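PDB 2ESN: probable transcriptional regulator from Pseudomonas aeruginosa, which is a probable LysR-family transcriptional regulator, likely binding DNA through a helix-turn-helix domain and sensing an unidentified small effector through a periplasmic-binding-protein-like domain. Local coordinates for residues C[191-196]-C[267-272]; C[217-222]-C[273-278]. All blocks are in the same frame, centred on the assembly; numbering follows the deposited sequence.

Contact 1: C[191-196]-C[267-272]; sequences GAPTLE and ALYPAP
With CG beside its backbone N and anti to its carbonyl carbon (chi1 -61°), Tyr269 lays its ring along the backbone of 191-193, while Leu195, CG anti to the backbone N (chi1 -165°), brings its CD1 branch near the carbonyl of Pro272. The two segments run in nearly the same direction, their end-to-end vectors 29° apart. At the Tyr269 end the evidence is van der Waals fit: Ala192 CA comes obliquely to within 3.4 Å of Tyr269 CD1, and Pro193 CD, also oblique, sits 3.6 Å from Tyr269 CG. The carbonyl O of Gly191 lies over one ring face, displaced toward the rim. At the other end the Pro272 ring wedges against backbone, its CB lying 3.4 Å from Leu195 N and 3.5 Å from Pro193 O. Between these ends a water spans the two segments, donating to Pro193 O at 2.5 Å and to Pro270 O at 2.8 Å, so the two carbonyls are joined through water, with no direct hydrogen bond between the segments. Thr194 accepts from Gly197 N on OG1 and so caps the N-terminal end of helix 195-199. Strand 266-269 pairs antiparallel with strand 168-183, and Pro193 also rests on Val180 of that strand: this is a strand-to-helix connection folded back beside its own sheet in the alpha/beta LysR substrate-binding domain.

Contact 2: C[217-222]-C[273-278]; sequences DRLLAR and FDIPPY
Tyr278 OH is gripped twice, by hydrogen bonds to Asp176 OD2 and Tyr110 OH, at the far end of the 273-278 loop where strand 278-285 begins. On the helix side, the Asp217 carboxylate is also held at both oxygens, OD1 by Gly214 N and OD2 by a salt bridge to Arg227. Neither grip crosses the contact, which is made by side chains of Leu219 and Leu220 against residues 273-276 of the loop. Phe273 has its CG in the crowded position between backbone N and carbonyl carbon (chi1 47°), which turns the ring to the helix. Leu220, with CG beside its own backbone N (chi1 -82°), sends CD2 over the middle of that ring: the methyl is 3.7 Å from the Phe273 centroid and 7° off the normal, a well-centred CH-pi contact. Leu219 is extended, CG anti to the backbone N, and both its methyls meet Asp274 O before they diverge. Leu219 CD2, 3.7 Å from Asp274 O, comes obliquely to Phe273 CD1 at 4.0 Å, whereas Leu219 CD1 lies 3.6 Å from Asp274 O and 3.5 Å from Ile275 CG2, the side chains of Leu219 and Ile275 crossing at about a right angle. Tyr198 meets the Phe273 ring edge-to-face, and Asp217 and Arg218 of the helix pack on Thr29 and Arg63 of the second subunit. With no hydrogen bond or salt bridge between the segments, the chemistry implies that shape and dispersion hold helix to loop, while the polar bonds of Tyr278 and Asp217 are made to other parts of the protein.

Both contacts are surface contacts within the LysR substrate-binding range, each with a single buried residue among those that touch. They share one continuous run of chain, 267-272 passing straight into 273-278, and they touch where Leu195 CD1 of contact 1 packs on Phe273 CD2 of contact 2 at 3.8 Å; their centres are about 14 Å apart. Helix 195-199 and helix 215-221 are thus both tied to the connection between strands 266-269 and 278-285. Contact 1 sets proline and tyrosine rings mostly against backbone and adds a water bridge; contact 2 is methyl against ring and methyl, and its helix also meets the second subunit.

Contact 1: C[191-196]-C[267-272]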
loop_
_atom_site.group_PDB
_atom_site.type_symbol
_atom_site.label_atom_id
_atom_site.label_comp_id
_atom_site.label_asym_id
_atom_site.label_seq_id
_atom_site.Cartn_x
_atom_site.Cartn_y
_atom_site.Cartn_z
ATOM N N GLY C 191 48.233 12.338 -16.042
ATOM C CA GLY C 191 48.104 12.057 -14.629
ATOM C C GLY C 191 46.748 12.439 -14.079
ATOM O O GLY C 191 45.711 12.343 -14.767
ATOM N N ALA C 192 46.759 12.892 -12.829
ATOM C CA ALA C 192 45.524 13.257 -12.137
ATOM C C ALA C 192 44.745 14.247 -13.032
ATOM O O ALA C 192 45.362 15.131 -13.625
ATOM C CB ALA C 192 45.858 13.904 -10.768
ATOM N N PRO C 193 43.405 14.105 -13.130
ATOM C CA PRO C 193 42.736 15.038 -14.010
ATOM C C PRO C 193 42.677 16.455 -13.340
ATOM O O PRO C 193 42.606 16.569 -12.115
ATOM C CB PRO C 193 41.346 14.442 -14.185
ATOM C CG PRO C 193 41.136 13.552 -12.944
ATOM C CD PRO C 193 42.494 13.180 -12.422
ATOM N N THR C 194 42.734 17.506 -14.163
ATOM C CA THR C 194 42.421 18.872 -13.724
ATOM C C THR C 194 40.910 19.010 -13.692
ATOM O O THR C 194 40.202 18.094 -14.165
ATOM C CB THR C 194 42.976 19.881 -14.726
ATOM O OG1 THR C 194 42.407 19.599 -16.008
ATOM C CG2 THR C 194 44.548 19.760 -14.801
ATOM N N LEU C 195 40.387 20.128 -13.180
ATOM C CA LEU C 195 38.930 20.379 -13.321
ATOM C C LEU C 195 38.338 20.250 -14.742
ATOM O O LEU C 195 37.289 19.592 -14.917
ATOM C CB LEU C 195 38.525 21.713 -12.667
ATOM C CG LEU C 195 37.071 22.046 -12.367
ATOM C CD1 LEU C 195 36.363 20.928 -11.610
ATOM C CD2 LEU C 195 37.042 23.363 -11.523
ATOM N N GLU C 196 38.986 20.846 -15.761
ATOM C CA GLU C 196 38.430 20.827 -17.119
ATOM C C GLU C 196 38.618 19.462 -17.719
ATOM O O GLU C 196 37.811 19.021 -18.553
ATOM C CB GLU C 196 39.086 21.874 -18.089
ATOM C CG GLU C 196 38.749 23.367 -17.836
ATOM C CD GLU C 196 39.165 24.374 -18.996
ATOM O OE1 GLU C 196 39.266 25.592 -18.678
ATOM O OE2 GLU C 196 39.349 23.988 -20.204
ATOM N N ALA C 267 43.010 3.327 -12.027
ATOM C CA ALA C 267 43.780 4.366 -11.359
ATOM C C ALA C 267 42.880 5.244 -10.437
ATOM O O ALA C 267 41.714 5.542 -10.756
ATOM C CB ALA C 267 44.426 5.230 -12.402
ATOM N N LEU C 268 43.400 5.637 -9.299
ATOM C CA LEU C 268 42.663 6.436 -8.346
ATOM C C LEU C 268 43.414 7.738 -8.251
ATOM O O LEU C 268 44.642 7.712 -8.120
ATOM C CB LEU C 268 42.701 5.779 -6.962
ATOM C CG LEU C 268 41.684 4.659 -6.644
ATOM C CD1 LEU C 268 41.750 3.527 -7.643
ATOM C CD2 LEU C 268 41.904 4.101 -5.181
ATOM N N TYR C 269 42.670 8.850 -8.298
ATOM C CA TYR C 269 43.226 10.210 -8.279
ATOM C C TYR C 269 42.460 11.081 -7.304
ATOM O O TYR C 269 41.268 10.875 -7.078
ATOM C CB TYR C 269 43.008 10.879 -9.616
ATOM C CG TYR C 269 43.676 10.172 -10.757
ATOM C CD1 TYR C 269 45.078 10.118 -10.844
ATOM C CD2 TYR C 269 42.918 9.514 -11.708
ATOM C CE1 TYR C 269 45.685 9.460 -11.914
ATOM C CE2 TYR C 269 43.494 8.852 -12.739
ATOM C CZ TYR C 269 44.871 8.827 -12.863
ATOM O OH TYR C 269 45.463 8.176 -13.955
ATOM N N PRO C 270 43.141 12.079 -6.744
ATOM C CA PRO C 270 42.401 13.085 -5.963
ATOM C C PRO C 270 41.424 13.822 -6.869
ATOM O O PRO C 270 41.681 13.974 -8.053
ATOM C CB PRO C 270 43.496 13.990 -5.414
ATOM C CG PRO C 270 44.731 13.698 -6.362
ATOM C CD PRO C 270 44.609 12.310 -6.800
ATOM N N ALA C 271 40.276 14.214 -6.329
ATOM C CA ALA C 271 39.356 15.009 -7.091
ATOM C C ALA C 271 39.964 16.391 -7.336
ATOM O O ALA C 271 40.542 16.963 -6.412
ATOM C CB ALA C 271 38.035 15.149 -6.347
ATOM N N PRO C 272 39.778 16.954 -8.541
ATOM C CA PRO C 272 40.175 18.313 -8.813
ATOM C C PRO C 272 39.205 19.417 -8.287
ATOM O O PRO C 272 39.187 20.521 -8.834
ATOM C CB PRO C 272 40.194 18.326 -10.336
ATOM C CG PRO C 272 39.079 17.463 -10.711
ATOM C CD PRO C 272 39.164 16.333 -9.741
HETATM O O HOH W 1 43.107 15.685 -9.807
#

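Contact 2: C[217-222]-C[273-278]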
loop_
_atom_site.group_PDB
_atom_site.type_symbol
_atom_site.label_atom_id
_atom_site.label_comp_id
_atom_site.label_asym_id
_atom_site.label_seq_id
_atom_site.Cartn_x
_atom_site.Cartn_y
_atom_site.Cartn_z
ATOM N N ASP C 217 26.898 15.586 -8.163
ATOM C CA ASP C 217 26.232 16.520 -9.078
ATOM C C ASP C 217 25.654 17.675 -8.293
ATOM O O ASP C 217 25.796 18.826 -8.681
ATOM C CB ASP C 217 25.108 15.834 -9.857
ATOM C CG ASP C 217 25.619 14.828 -10.843
ATOM O OD1 ASP C 217 25.183 13.659 -10.754
ATOM O OD2 ASP C 217 26.500 15.177 -11.679
ATOM N N ARG C 218 24.952 17.328 -7.224
ATOM C CA ARG C 218 24.500 18.274 -6.200
ATOM C C ARG C 218 25.675 19.181 -5.808
ATOM O O ARG C 218 25.614 20.389 -6.049
ATOM C CB ARG C 218 23.944 17.493 -4.997
ATOM C CG ARG C 218 22.384 17.460 -4.874
ATOM C CD ARG C 218 21.850 16.276 -3.989
ATOM N NE ARG C 218 21.515 15.194 -4.897
ATOM C CZ ARG C 218 21.894 13.910 -4.832
ATOM N NH1 ARG C 218 22.579 13.406 -3.800
ATOM N NH2 ARG C 218 21.491 13.109 -5.814
ATOM N N LEU C 219 26.745 18.594 -5.252
ATOM C CA LEU C 219 27.982 19.326 -4.935
ATOM C C LEU C 219 28.557 20.222 -6.046
ATOM O O LEU C 219 28.991 21.350 -5.767
ATOM C CB LEU C 219 29.083 18.359 -4.414
ATOM C CG LEU C 219 30.505 18.795 -3.976
ATOM C CD1 LEU C 219 31.378 17.617 -3.689
ATOM C CD2 LEU C 219 31.222 19.515 -5.051
ATOM N N LEU C 220 28.625 19.718 -7.292
ATOM C CA LEU C 220 29.306 20.435 -8.387
ATOM C C LEU C 220 28.464 21.621 -8.825
ATOM O O LEU C 220 28.994 22.671 -9.183
ATOM C CB LEU C 220 29.524 19.534 -9.609
ATOM C CG LEU C 220 30.733 18.576 -9.639
ATOM C CD1 LEU C 220 30.644 17.680 -10.866
ATOM C CD2 LEU C 220 32.010 19.407 -9.665
ATOM N N ALA C 221 27.140 21.437 -8.813
ATOM C CA ALA C 221 26.203 22.479 -9.270
ATOM C C ALA C 221 26.342 23.742 -8.383
ATOM O O ALA C 221 26.234 24.874 -8.878
ATOM C CB ALA C 221 24.748 21.934 -9.313
ATOM N N ARG C 222 26.653 23.526 -7.096
ATOM C CA ARG C 222 26.936 24.603 -6.138
ATOM C C ARG C 222 28.187 25.421 -6.412
ATOM O O ARG C 222 28.577 26.249 -5.577
ATOM C CB ARG C 222 27.082 24.034 -4.735
ATOM C CG ARG C 222 25.793 24.010 -3.977
ATOM C CD ARG C 222 25.998 23.590 -2.543
ATOM N NE ARG C 222 25.799 22.152 -2.423
ATOM C CZ ARG C 222 26.747 21.290 -2.055
ATOM N NH1 ARG C 222 27.966 21.744 -1.743
ATOM N NH2 ARG C 222 26.470 19.980 -1.967
ATOM N N PHE C 273 38.413 19.123 -7.259
ATOM C CA PHE C 273 37.543 20.099 -6.603
ATOM C C PHE C 273 37.347 19.592 -5.178
ATOM O O PHE C 273 37.753 18.461 -4.839
ATOM C CB PHE C 273 36.197 20.254 -7.350
ATOM C CG PHE C 273 35.545 18.962 -7.715
ATOM C CD1 PHE C 273 34.544 18.410 -6.910
ATOM C CD2 PHE C 273 35.889 18.295 -8.882
ATOM C CE1 PHE C 273 33.930 17.187 -7.248
ATOM C CE2 PHE C 273 35.268 17.057 -9.233
ATOM C CZ PHE C 273 34.312 16.501 -8.411
ATOM N N ASP C 274 36.741 20.418 -4.335
ATOM C CA ASP C 274 36.630 20.101 -2.907
ATOM C C ASP C 274 35.429 19.203 -2.708
ATOM O O ASP C 274 34.338 19.562 -3.133
ATOM C CB ASP C 274 36.425 21.389 -2.049
ATOM C CG ASP C 274 37.599 22.377 -2.154
ATOM O OD1 ASP C 274 38.759 21.919 -2.367
ATOM O OD2 ASP C 274 37.346 23.620 -2.014
ATOM N N ILE C 275 35.624 18.072 -2.029
ATOM C CA ILE C 275 34.495 17.229 -1.589
ATOM C C ILE C 275 34.660 16.962 -0.121
ATOM O O ILE C 275 35.698 16.486 0.285
ATOM C CB ILE C 275 34.472 15.841 -2.320
ATOM C CG1 ILE C 275 34.621 16.001 -3.845
ATOM C CG2 ILE C 275 33.171 15.106 -2.001
ATOM C CD1 ILE C 275 35.062 14.636 -4.623
ATOM N N PRO C 276 33.658 17.311 0.718
ATOM C CA PRO C 276 33.736 16.844 2.123
ATOM C C PRO C 276 33.939 15.318 2.286
ATOM O O PRO C 276 33.382 14.542 1.500
ATOM C CB PRO C 276 32.378 17.242 2.727
ATOM C CG PRO C 276 31.626 18.079 1.685
ATOM C CD PRO C 276 32.502 18.207 0.459
ATOM N N PRO C 277 34.711 14.909 3.314
ATOM C CA PRO C 277 34.850 13.542 3.728
ATOM C C PRO C 277 33.443 13.130 4.021
ATOM O O PRO C 277 32.602 13.981 4.313
ATOM C CB PRO C 277 35.644 13.629 5.049
ATOM C CG PRO C 277 36.469 14.923 4.888
ATOM C CD PRO C 277 35.469 15.836 4.189
ATOM N N TYR C 278 33.154 11.852 3.866
ATOM C CA TYR C 278 31.867 11.340 4.293
ATOM C C TYR C 278 32.065 10.534 5.561
ATOM O O TYR C 278 33.184 10.047 5.885
ATOM C CB TYR C 278 31.187 10.529 3.178
ATOM C CG TYR C 278 31.886 9.236 2.831
ATOM C CD1 TYR C 278 32.888 9.191 1.846
ATOM C CD2 TYR C 278 31.545 8.041 3.485
ATOM C CE1 TYR C 278 33.523 7.966 1.512
ATOM C CE2 TYR C 278 32.166 6.823 3.167
ATOM C CZ TYR C 278 33.176 6.782 2.191
ATOM O OH TYR C 278 33.797 5.570 1.902
#